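Local coordinates for protein probable zinc protease PqqL (Escherichia coli, PDB 6OFS) that probably acts as a zinc-dependent periplasmic endopeptidase of the M16 family, cleaving polypeptides with the help of one bound zinc ion, at residues Gln37-Ser42 against Ser388-Thr393; Glu57-Asn62 against Asp132-Val137; Leu263-Val268 against Ser310-Pro315; Lys301-Gly306 against Gln332-Ala337. All coordinates share one frame; numbering follows the deposited sequence.

Contact 1: residues Gln37-Ser42 against Ser388-Thr393; sequences QIHTGS and SSLNNT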
loop_
_atom_site.group_PDB
_atom_site.type_symbol
_atom_site.label_atom_id
_atom_site.label_comp_id
_atom_site.label_asym_id
_atom_site.label_seq_id
_atom_site.Cartn_x
_atom_site.Cartn_y
_atom_site.Cartn_z
ATOM N N GLN A 37 7.029 23.232 27.071
ATOM C CA GLN A 37 8.181 22.423 26.731
ATOM C C GLN A 37 9.359 23.333 26.402
ATOM O O GLN A 37 9.237 24.226 25.569
ATOM C CB GLN A 37 7.797 21.494 25.571
ATOM C CG GLN A 37 8.938 20.685 24.972
ATOM C CD GLN A 37 8.526 20.084 23.662
ATOM O OE1 GLN A 37 8.150 20.796 22.729
ATOM N NE2 GLN A 37 8.589 18.760 23.563
ATOM N N ILE A 38 10.465 23.142 27.137
ATOM C CA ILE A 38 11.755 23.839 27.019
ATOM C C ILE A 38 12.632 22.825 26.285
ATOM O O ILE A 38 12.826 21.723 26.798
ATOM C CB ILE A 38 12.367 24.151 28.429
ATOM C CG1 ILE A 38 11.308 24.717 29.445
ATOM C CG2 ILE A 38 13.626 25.031 28.340
ATOM C CD1 ILE A 38 10.716 26.070 29.213
ATOM N N HIS A 39 13.155 23.179 25.101
ATOM C CA HIS A 39 13.961 22.264 24.277
ATOM C C HIS A 39 15.406 22.092 24.783
ATOM O O HIS A 39 16.350 22.003 23.988
ATOM C CB HIS A 39 13.909 22.699 22.809
ATOM C CG HIS A 39 12.534 22.621 22.223
ATOM N ND1 HIS A 39 12.152 21.560 21.419
ATOM C CD2 HIS A 39 11.488 23.473 22.352
ATOM C CE1 HIS A 39 10.894 21.797 21.088
ATOM N NE2 HIS A 39 10.452 22.939 21.626
ATOM N N THR A 40 15.563 22.012 26.118
ATOM C CA THR A 40 16.843 21.873 26.807
ATOM C C THR A 40 16.670 20.963 28.015
ATOM O O THR A 40 15.767 21.164 28.818
ATOM C CB THR A 40 17.396 23.263 27.207
ATOM O OG1 THR A 40 17.621 24.051 26.037
ATOM C CG2 THR A 40 18.678 23.173 27.999
ATOM N N GLY A 41 17.551 19.973 28.107
ATOM C CA GLY A 41 17.609 18.996 29.179
ATOM C C GLY A 41 19.001 18.956 29.769
ATOM O O GLY A 41 19.693 19.980 29.793
ATOM N N SER A 42 19.432 17.782 30.241
ATOM C CA SER A 42 20.743 17.677 30.880
ATOM C C SER A 42 21.931 17.646 29.911
ATOM O O SER A 42 23.029 17.990 30.321
ATOM C CB SER A 42 20.795 16.489 31.827
ATOM O OG SER A 42 20.448 15.279 31.175
ATOM N N SER A 388 7.022 14.932 18.671
ATOM C CA SER A 388 7.085 15.499 17.325
ATOM C C SER A 388 7.705 16.898 17.371
ATOM O O SER A 388 8.491 17.260 16.487
ATOM C CB SER A 388 5.681 15.585 16.730
ATOM O OG SER A 388 5.165 14.284 16.509
ATOM N N SER A 389 7.335 17.680 18.400
ATOM C CA SER A 389 7.853 19.022 18.613
ATOM C C SER A 389 9.354 18.931 18.881
ATOM O O SER A 389 10.145 19.651 18.269
ATOM C CB SER A 389 7.151 19.665 19.804
ATOM O OG SER A 389 7.647 20.969 20.052
ATOM N N LEU A 390 9.739 18.007 19.767
ATOM C CA LEU A 390 11.115 17.797 20.163
ATOM C C LEU A 390 12.027 17.412 19.010
ATOM O O LEU A 390 13.039 18.079 18.772
ATOM C CB LEU A 390 11.168 16.729 21.265
ATOM C CG LEU A 390 12.488 16.606 22.017
ATOM C CD1 LEU A 390 12.745 17.832 22.875
ATOM C CD2 LEU A 390 12.506 15.338 22.848
ATOM N N ASN A 391 11.665 16.336 18.308
ATOM C CA ASN A 391 12.442 15.744 17.235
ATOM C C ASN A 391 12.253 16.392 15.871
ATOM O O ASN A 391 12.956 16.012 14.923
ATOM C CB ASN A 391 12.149 14.256 17.186
ATOM C CG ASN A 391 12.432 13.582 18.507
ATOM O OD1 ASN A 391 11.537 13.046 19.160
ATOM N ND2 ASN A 391 13.681 13.615 18.948
ATOM N N ASN A 392 11.351 17.399 15.779
ATOM C CA ASN A 392 11.019 18.130 14.547
ATOM C C ASN A 392 10.519 17.153 13.436
ATOM O O ASN A 392 11.001 17.177 12.305
ATOM C CB ASN A 392 12.196 19.037 14.116
ATOM C CG ASN A 392 11.866 20.083 13.075
ATOM O OD1 ASN A 392 10.803 20.717 13.094
ATOM N ND2 ASN A 392 12.791 20.300 12.149
ATOM N N THR A 393 9.587 16.248 13.807
ATOM C CA THR A 393 9.012 15.241 12.908
ATOM C C THR A 393 7.496 15.478 12.709
ATOM O O THR A 393 6.810 15.831 13.672
ATOM C CB THR A 393 9.294 13.799 13.385
ATOM O OG1 THR A 393 8.685 13.560 14.652
ATOM C CG2 THR A 393 10.769 13.441 13.392
HETATM O O HOH W 1 14.252 20.357 19.952
#

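Contact 2: residues Glu57-Asn62 against Asp132-Val137; sequences EHMMFN and DAERGV. With ZN (zinc ion), chain B.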
loop_
_atom_site.group_PDB
_atom_site.type_symbol
_atom_site.label_atom_id
_atom_site.label_comp_id
_atom_site.label_asym_id
_atom_site.label_seq_id
_atom_site.Cartn_x
_atom_site.Cartn_y
_atom_site.Cartn_z
ATOM N N GLU A 57 14.216 22.824 37.213
ATOM C CA GLU A 57 12.866 22.246 37.132
ATOM C C GLU A 57 12.181 22.324 38.525
ATOM O O GLU A 57 11.104 22.912 38.646
ATOM C CB GLU A 57 12.952 20.797 36.613
ATOM C CG GLU A 57 11.637 20.046 36.547
ATOM C CD GLU A 57 11.688 18.690 37.218
ATOM O OE1 GLU A 57 11.094 18.547 38.311
ATOM O OE2 GLU A 57 12.332 17.773 36.661
ATOM N N HIS A 58 12.855 21.802 39.573
ATOM C CA HIS A 58 12.366 21.845 40.959
ATOM C C HIS A 58 12.123 23.295 41.453
ATOM O O HIS A 58 11.079 23.565 42.044
ATOM C CB HIS A 58 13.359 21.135 41.885
ATOM C CG HIS A 58 13.180 19.651 41.947
ATOM N ND1 HIS A 58 12.774 19.016 43.118
ATOM C CD2 HIS A 58 13.359 18.717 40.985
ATOM C CE1 HIS A 58 12.718 17.729 42.826
ATOM N NE2 HIS A 58 13.050 17.499 41.552
ATOM N N MET A 59 13.069 24.224 41.163
ATOM C CA MET A 59 13.012 25.619 41.612
ATOM C C MET A 59 11.844 26.436 41.052
ATOM O O MET A 59 11.556 27.510 41.593
ATOM C CB MET A 59 14.339 26.341 41.363
ATOM C CG MET A 59 15.419 25.980 42.366
ATOM S SD MET A 59 14.895 25.985 44.105
ATOM C CE MET A 59 14.782 27.705 44.412
ATOM N N MET A 60 11.151 25.919 40.013
ATOM C CA MET A 60 9.980 26.554 39.389
ATOM C C MET A 60 8.784 26.549 40.325
ATOM O O MET A 60 7.877 27.383 40.191
ATOM C CB MET A 60 9.609 25.857 38.071
ATOM C CG MET A 60 10.591 26.101 36.946
ATOM S SD MET A 60 11.015 27.837 36.628
ATOM C CE MET A 60 12.650 27.877 37.413
ATOM N N PHE A 61 8.800 25.606 41.278
ATOM C CA PHE A 61 7.772 25.414 42.289
ATOM C C PHE A 61 8.184 26.030 43.630
ATOM O O PHE A 61 7.410 25.959 44.584
ATOM C CB PHE A 61 7.452 23.909 42.417
ATOM C CG PHE A 61 6.861 23.344 41.145
ATOM C CD1 PHE A 61 5.494 23.433 40.894
ATOM C CD2 PHE A 61 7.680 22.808 40.158
ATOM C CE1 PHE A 61 4.955 22.974 39.691
ATOM C CE2 PHE A 61 7.142 22.362 38.949
ATOM C CZ PHE A 61 5.781 22.437 38.729
ATOM N N ASN A 62 9.379 26.674 43.690
ATOM C CA ASN A 62 9.900 27.254 44.922
ATOM C C ASN A 62 10.196 28.776 44.847
ATOM O O ASN A 62 11.161 29.250 45.462
ATOM C CB ASN A 62 11.120 26.455 45.408
ATOM C CG ASN A 62 10.742 25.076 45.904
ATOM O OD1 ASN A 62 10.569 24.141 45.120
ATOM N ND2 ASN A 62 10.589 24.915 47.213
ATOM N N ASP A 132 18.581 26.180 49.229
ATOM C CA ASP A 132 19.128 25.299 50.272
ATOM C C ASP A 132 18.154 24.195 50.711
ATOM O O ASP A 132 18.586 23.057 50.940
ATOM C CB ASP A 132 19.645 26.113 51.466
ATOM C CG ASP A 132 20.859 26.990 51.158
ATOM O OD1 ASP A 132 21.610 26.664 50.195
ATOM O OD2 ASP A 132 21.074 27.988 51.889
ATOM N N ALA A 133 16.846 24.512 50.764
ATOM C CA ALA A 133 15.814 23.536 51.101
ATOM C C ALA A 133 15.643 22.468 49.992
ATOM O O ALA A 133 15.437 21.302 50.348
ATOM C CB ALA A 133 14.494 24.230 51.381
ATOM N N GLU A 134 15.764 22.847 48.670
ATOM C CA GLU A 134 15.622 21.899 47.540
ATOM C C GLU A 134 16.747 20.907 47.434
ATOM O O GLU A 134 16.509 19.782 46.988
ATOM C CB GLU A 134 15.436 22.582 46.164
ATOM C CG GLU A 134 13.997 22.869 45.749
ATOM C CD GLU A 134 12.942 21.816 46.020
ATOM O OE1 GLU A 134 12.919 20.787 45.308
ATOM O OE2 GLU A 134 12.126 22.033 46.943
ATOM N N ARG A 135 17.981 21.330 47.795
ATOM C CA ARG A 135 19.188 20.499 47.811
ATOM C C ARG A 135 18.871 19.194 48.529
ATOM O O ARG A 135 19.145 18.114 47.997
ATOM C CB ARG A 135 20.319 21.202 48.570
ATOM C CG ARG A 135 20.750 22.528 48.009
ATOM C CD ARG A 135 22.040 22.939 48.668
ATOM N NE ARG A 135 22.297 24.372 48.544
ATOM C CZ ARG A 135 22.896 24.944 47.506
ATOM N NH1 ARG A 135 23.283 24.210 46.463
ATOM N NH2 ARG A 135 23.088 26.255 47.486
ATOM N N GLY A 136 18.242 19.323 49.704
ATOM C CA GLY A 136 17.801 18.215 50.535
ATOM C C GLY A 136 16.713 17.411 49.868
ATOM O O GLY A 136 16.835 16.186 49.796
ATOM N N VAL A 137 15.666 18.093 49.335
ATOM C CA VAL A 137 14.543 17.458 48.612
ATOM C C VAL A 137 15.054 16.549 47.490
ATOM O O VAL A 137 14.737 15.356 47.480
ATOM C CB VAL A 137 13.486 18.483 48.100
ATOM C CG1 VAL A 137 12.327 17.784 47.383
ATOM C CG2 VAL A 137 12.963 19.357 49.243
HETATM ZN ZN ZN B . 12.839 15.620 40.619
#

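Contact 3: residues Leu263-Val268 against Ser310-Pro315; sequences LPMVQV and SVKIAP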
loop_
_atom_site.group_PDB
_atom_site.type_symbol
_atom_site.label_atom_id
_atom_site.label_comp_id
_atom_site.label_asym_id
_atom_site.label_seq_id
_atom_site.Cartn_x
_atom_site.Cartn_y
_atom_site.Cartn_z
ATOM N N LEU A 263 22.784 1.006 17.061
ATOM C CA LEU A 263 22.746 1.496 15.691
ATOM C C LEU A 263 22.071 2.877 15.633
ATOM O O LEU A 263 21.351 3.229 16.576
ATOM C CB LEU A 263 21.976 0.470 14.815
ATOM C CG LEU A 263 20.518 0.166 15.218
ATOM C CD1 LEU A 263 19.655 -0.047 14.002
ATOM C CD2 LEU A 263 20.418 -1.012 16.206
ATOM N N PRO A 264 22.253 3.648 14.525
ATOM C CA PRO A 264 21.599 4.965 14.427
ATOM C C PRO A 264 20.088 4.884 14.367
ATOM O O PRO A 264 19.508 3.891 13.926
ATOM C CB PRO A 264 22.152 5.536 13.118
ATOM C CG PRO A 264 23.416 4.761 12.845
ATOM C CD PRO A 264 23.088 3.392 13.330
ATOM N N MET A 265 19.450 5.948 14.805
ATOM C CA MET A 265 18.008 6.029 14.801
ATOM C C MET A 265 17.578 7.159 13.901
ATOM O O MET A 265 17.887 8.325 14.175
ATOM C CB MET A 265 17.494 6.219 16.219
ATOM C CG MET A 265 16.000 6.263 16.307
ATOM S SD MET A 265 15.469 6.396 18.016
ATOM C CE MET A 265 16.180 8.020 18.460
ATOM N N VAL A 266 16.867 6.813 12.822
ATOM C CA VAL A 266 16.360 7.812 11.872
ATOM C C VAL A 266 15.157 8.556 12.420
ATOM O O VAL A 266 14.362 7.998 13.188
ATOM C CB VAL A 266 16.049 7.260 10.449
ATOM C CG1 VAL A 266 17.309 6.758 9.745
ATOM C CG2 VAL A 266 14.941 6.198 10.461
ATOM N N GLN A 267 15.004 9.796 11.962
ATOM C CA GLN A 267 13.860 10.641 12.257
ATOM C C GLN A 267 12.896 10.468 11.069
ATOM O O GLN A 267 13.288 10.698 9.919
ATOM C CB GLN A 267 14.295 12.121 12.432
ATOM C CG GLN A 267 15.402 12.354 13.479
ATOM C CD GLN A 267 14.904 12.419 14.905
ATOM O OE1 GLN A 267 14.259 11.495 15.426
ATOM N NE2 GLN A 267 15.220 13.517 15.581
ATOM N N VAL A 268 11.674 9.986 11.342
ATOM C CA VAL A 268 10.628 9.740 10.336
ATOM C C VAL A 268 10.041 11.082 9.902
ATOM O O VAL A 268 9.232 11.678 10.626
ATOM C CB VAL A 268 9.535 8.747 10.850
ATOM C CG1 VAL A 268 8.462 8.485 9.798
ATOM C CG2 VAL A 268 10.153 7.441 11.319
ATOM N N SER A 310 13.320 -2.226 21.125
ATOM C CA SER A 310 14.195 -1.154 20.684
ATOM C C SER A 310 13.992 0.021 21.623
ATOM O O SER A 310 12.863 0.308 22.046
ATOM C CB SER A 310 13.920 -0.779 19.232
ATOM O OG SER A 310 13.158 0.409 19.107
ATOM N N VAL A 311 15.073 0.668 21.996
ATOM C CA VAL A 311 14.979 1.801 22.911
ATOM C C VAL A 311 15.935 2.905 22.461
ATOM O O VAL A 311 17.023 2.609 21.955
ATOM C CB VAL A 311 15.138 1.377 24.425
ATOM C CG1 VAL A 311 16.586 1.062 24.804
ATOM C CG2 VAL A 311 14.542 2.419 25.367
ATOM N N LYS A 312 15.502 4.164 22.627
ATOM C CA LYS A 312 16.271 5.355 22.304
ATOM C C LYS A 312 17.361 5.491 23.376
ATOM O O LYS A 312 17.074 5.398 24.575
ATOM C CB LYS A 312 15.347 6.590 22.285
ATOM C CG LYS A 312 16.090 7.916 22.154
ATOM C CD LYS A 312 15.216 9.098 22.506
ATOM C CE LYS A 312 15.912 10.400 22.229
ATOM N NZ LYS A 312 15.030 11.555 22.527
ATOM N N ILE A 313 18.612 5.654 22.943
ATOM C CA ILE A 313 19.727 5.772 23.879
ATOM C C ILE A 313 20.355 7.150 23.815
ATOM O O ILE A 313 21.066 7.533 24.738
ATOM C CB ILE A 313 20.767 4.627 23.723
ATOM C CG1 ILE A 313 21.569 4.757 22.408
ATOM C CG2 ILE A 313 20.108 3.233 23.889
ATOM C CD1 ILE A 313 22.700 3.749 22.226
ATOM N N ALA A 314 20.069 7.902 22.736
ATOM C CA ALA A 314 20.589 9.235 22.447
ATOM C C ALA A 314 19.684 9.861 21.398
ATOM O O ALA A 314 18.928 9.121 20.769
ATOM C CB ALA A 314 22.000 9.117 21.893
ATOM N N PRO A 315 19.739 11.194 21.134
ATOM C CA PRO A 315 18.858 11.768 20.091
ATOM C C PRO A 315 18.988 11.139 18.696
ATOM O O PRO A 315 18.004 11.083 17.954
ATOM C CB PRO A 315 19.268 13.239 20.069
ATOM C CG PRO A 315 19.839 13.497 21.406
ATOM C CD PRO A 315 20.554 12.252 21.772
#

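Contact 4: residues Lys301-Gly306 against Gln332-Ala337; sequences KTISGG and QDAANA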
loop_
_atom_site.group_PDB
_atom_site.type_symbol
_atom_site.label_atom_id
_atom_site.label_comp_id
_atom_site.label_asym_id
_atom_site.label_seq_id
_atom_site.Cartn_x
_atom_site.Cartn_y
_atom_site.Cartn_z
ATOM N N LYS A 301 10.189 -25.468 25.955
ATOM C CA LYS A 301 9.904 -25.833 27.351
ATOM C C LYS A 301 11.037 -25.450 28.315
ATOM O O LYS A 301 10.783 -25.238 29.501
ATOM C CB LYS A 301 9.575 -27.340 27.472
ATOM C CG LYS A 301 8.143 -27.711 27.049
ATOM C CD LYS A 301 7.118 -27.646 28.202
ATOM C CE LYS A 301 5.689 -27.566 27.704
ATOM N NZ LYS A 301 4.708 -28.038 28.723
ATOM N N THR A 302 12.272 -25.329 27.798
ATOM C CA THR A 302 13.490 -24.996 28.549
ATOM C C THR A 302 13.550 -23.560 29.105
ATOM O O THR A 302 14.413 -23.277 29.945
ATOM C CB THR A 302 14.733 -25.279 27.686
ATOM O OG1 THR A 302 14.562 -24.683 26.396
ATOM C CG2 THR A 302 15.025 -26.764 27.548
ATOM N N ILE A 303 12.682 -22.646 28.602
ATOM C CA ILE A 303 12.675 -21.220 28.970
ATOM C C ILE A 303 11.284 -20.689 29.353
ATOM O O ILE A 303 10.264 -21.287 28.979
ATOM C CB ILE A 303 13.337 -20.333 27.858
ATOM C CG1 ILE A 303 12.605 -20.430 26.497
ATOM C CG2 ILE A 303 14.817 -20.655 27.698
ATOM C CD1 ILE A 303 11.916 -19.154 26.049
ATOM N N SER A 304 11.265 -19.541 30.077
ATOM C CA SER A 304 10.067 -18.837 30.550
ATOM C C SER A 304 9.416 -18.107 29.387
ATOM O O SER A 304 8.250 -18.351 29.053
ATOM C CB SER A 304 10.428 -17.804 31.619
ATOM O OG SER A 304 11.403 -18.265 32.536
ATOM N N GLY A 305 10.178 -17.184 28.821
ATOM C CA GLY A 305 9.779 -16.344 27.706
ATOM C C GLY A 305 10.963 -15.578 27.173
ATOM O O GLY A 305 12.121 -15.936 27.420
ATOM N N GLY A 306 10.658 -14.526 26.439
ATOM C CA GLY A 306 11.650 -13.670 25.816
ATOM C C GLY A 306 11.019 -12.632 24.917
ATOM O O GLY A 306 9.821 -12.707 24.603
ATOM N N GLN A 332 22.265 -21.901 30.879
ATOM C CA GLN A 332 22.742 -22.582 29.666
ATOM C C GLN A 332 21.583 -22.796 28.675
ATOM O O GLN A 332 21.742 -22.508 27.485
ATOM C CB GLN A 332 23.461 -23.899 30.023
ATOM C CG GLN A 332 24.058 -24.659 28.843
ATOM C CD GLN A 332 25.305 -24.019 28.275
ATOM O OE1 GLN A 332 26.273 -23.729 28.993
ATOM N NE2 GLN A 332 25.311 -23.803 26.962
ATOM N N ASP A 333 20.410 -23.238 29.177
ATOM C CA ASP A 333 19.221 -23.451 28.360
ATOM C C ASP A 333 18.791 -22.157 27.726
ATOM O O ASP A 333 18.501 -22.150 26.534
ATOM C CB ASP A 333 18.078 -24.049 29.180
ATOM C CG ASP A 333 18.405 -25.420 29.704
ATOM O OD1 ASP A 333 18.103 -26.405 29.004
ATOM O OD2 ASP A 333 18.994 -25.505 30.803
ATOM N N ALA A 334 18.790 -21.055 28.505
ATOM C CA ALA A 334 18.434 -19.718 28.032
ATOM C C ALA A 334 19.372 -19.272 26.890
ATOM O O ALA A 334 18.902 -18.828 25.846
ATOM C CB ALA A 334 18.473 -18.732 29.187
ATOM N N ALA A 335 20.682 -19.491 27.069
ATOM C CA ALA A 335 21.737 -19.170 26.114
ATOM C C ALA A 335 21.558 -19.948 24.808
ATOM O O ALA A 335 21.669 -19.371 23.719
ATOM C CB ALA A 335 23.096 -19.467 26.732
ATOM N N ASN A 336 21.220 -21.244 24.929
ATOM C CA ASN A 336 20.973 -22.132 23.797
ATOM C C ASN A 336 19.752 -21.722 23.012
ATOM O O ASN A 336 19.813 -21.732 21.785
ATOM C CB ASN A 336 20.862 -23.583 24.245
ATOM C CG ASN A 336 22.203 -24.214 24.453
ATOM O OD1 ASN A 336 22.996 -24.374 23.514
ATOM N ND2 ASN A 336 22.494 -24.571 25.690
ATOM N N ALA A 337 18.661 -21.316 23.699
ATOM C CA ALA A 337 17.439 -20.902 23.011
ATOM C C ALA A 337 17.644 -19.586 22.266
ATOM O O ALA A 337 17.165 -19.441 21.137
ATOM C CB ALA A 337 16.271 -20.798 23.989
#

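Contact 1: residues Gln37-Ser42 against Ser388-Thr393
The hydroxyl of Ser389 donates to the side-chain carbonyl of Gln37, with Ser389 OG 2.7 Å from Gln37 OE1. The donor lies in the amide plane of Gln37 and meets the carbonyl at a C=O...donor angle of 147°. The extended Gln37 side chain can span the gap because CG stands anti to the backbone N (chi1 173°) and the chain continues straight from there. Its other amide atom, NE2, passes 4.0 Å from Leu390 CB, the two side chains crossing at about a right angle. His39 brings its ring edge to the same serine: His39 CE1 lies 3.5 Å from Ser389 OG, close to the ring plane. Leu390 CD1 comes obliquely to His39 ND1, 4.0 Å away, and the two side chains slide past each other in opposite directions. A water adds a bridge, 2.8 Å from His39 ND1 and donating to Leu390 O at 2.8 Å, which ties the imidazole to a backbone carbonyl near the end of the helix.

Further out, hydrogen bonds from Gln37 NE2 to Glu95 and to the carbonyl of Ala386 fix the rotation of the amide and thereby present OE1 to the serine. The far side of the imidazole is anchored in turn by a hydrogen bond between His39 NE2 and Thr200. Asn392, with positive phi, takes the chain out of its helical course. The last turn of helix 378-391 thus docks on the end of strand 31-38, joining a helix to the mixed six-stranded sheet of the N-terminal alpha/beta domain, the zinc-carrying domain of M16 peptidases.

Contact 2: residues Glu57-Asn62 against Asp132-Val137
Glu134 OE1 accepts a hydrogen bond from His58 ND1 at 2.8 Å, with an N-H...acceptor angle of 150°. His58 belongs to the inverted zinc-binding motif HXXEH of the M16 peptidases, here His54, Glu57 and His58, of which Glu57 is the predicted proton acceptor. The carboxylate oxygen sits at the ring edge, 11° out of the imidazole plane, and is met nearly along its C-O bond; ring and carboxylate planes are 36° apart. Through its other nitrogen, NE2, His58 binds zinc at 2.1 Å, and His54 supplies a second nitrogen. With one nitrogen on the metal and the other on the carboxylate, the ring is fixed in its rotation. Glu134 is itself predicted to bind zinc, yet in this structure its OE1 lies 7.0 Å from the metal, so it serves here as a second-shell residue that positions a zinc ligand and would be expected to polarise it.

A bend at the second torsion of Glu134 turns its carboxylate toward both His58 and Asn62. The remaining carboxylate oxygen faces Asn62, where two acceptors come close without bonding: Glu134 OE2 is 3.2 Å from Asn62 OD1. The Asn62 amide is held instead by Glu130 of helix 128-144, which bonds to ND2. One turn past Glu134, Val137 brings a methyl to the edge of the His58 ring. The bent side chain of Met59 returns toward helix 128-144 and slides antiparallel to that of Glu134, its SD resting 3.6 Å from Glu134 CG.

Contact 3: residues Leu263-Val268 against Ser310-Pro315
Met265 reaches across to Lys312 and Pro315 with a single methyl group, which makes nearly all of the apolar contact. CG is placed anti to the backbone N (chi1 -178°) and the chain stays extended to SD, so that the side chain projects straight at the opposite segment; a turn in the last torsion (chi3 63°) then brings CE against the lysine's CG. Met265 CE lies 3.7 Å from Lys312 CG, and the two side chains cross at about a right angle. The lysine thus offers the aliphatic root of its chain to the methionine, while its extended outer part carries the ammonium group onward to a salt bridge between Lys312 NZ and Asp94.

The second kind of contact is between methyl and backbone oxygens. Met265 CE packs 3.6 Å from Pro315 O and 3.8 Å from Ala314 O, van der Waals approaches that seat the methyl against the chain where strand 303-314 comes to its end. Gln267 adds a looser touch, Gln267 NE2 standing 4.4 Å from Pro315 O.

No hydrogen bond joins the two segments directly. Backbone bonding runs instead through the residues that follow Pro315: Met265 pairs with Asp316, Leu263 with Gln318, and Val311 with Ser319. Strand 317-326 therefore lies between strands 256-264 and 303-314, and the methionine spans this intervening strand near its beginning. Ile313 and Ala314 both face Tyr317, forming a classic beta bulge beside the tight connection of an antiparallel hairpin at the edge of the five-stranded mixed sheet of the second, inactive-type M16 domain.

Contact 4: residues Lys301-Gly306 against Gln332-Ala337
The carboxylate of Asp333 is the flat group of this contact, and the Thr302 methyl approaches it from one side of its plane, tilted rather than squarely over the face. Thr302 CG2 lies 3.4 Å from Asp333 OD1, and Thr302 CB comes from the same side at 3.8 Å from that oxygen. The side chains cross at about a right angle. With OG1 lodged between the backbone N and the carbonyl carbon (chi1 49°), it is the threonine's methyl that is turned to the acid.

Beside the threonine-aspartate pair, Ile303 packs on the helix through its CG2 branch. That methyl sits 3.8 Å from Ala334 CA and 4.0 Å from Ala337 CB, resting on residues one turn apart, with Asp333 O 4.1 Å from Ile303 CG2. The small alanines let the backbone at Ile303 come close, its CA 6.0 Å from Ala334 CA. Val324 of the neighbouring strand touches both Ile303 and Ala334, so the isoleucine side chain packs between helix 331-348 and strand 317-326.

No hydrogen bond or salt bridge crosses between the segments. The contact therefore rests on van der Waals packing, apolar at Ile303 and methyl against carboxylate at Thr302, while the acid, in the first turn of its helix, probably interacts favourably with the helix dipole.

Contacts 1 and 2 involve the zinc-carrying first domain and use polar chemistry: strand 31-38 and helix 52-59, which follow each other in the chain, each meet a distant helix through side-chain hydrogen bonds. Both are partly buried, their centres 23 Å apart, and only contact 2 reaches the metal. Contacts 3 and 4 use opposite ends of strand 303-314; the centres of the two contacts are 29 Å apart, and neither has a hydrogen bond across it. Contact 3 is a surface contact made mainly by one methionine, whereas contact 4 is buried packing of sheet on helix. Contacts 1 and 3 touch, Asn391 and Thr393 packing on Gln267 and Val268.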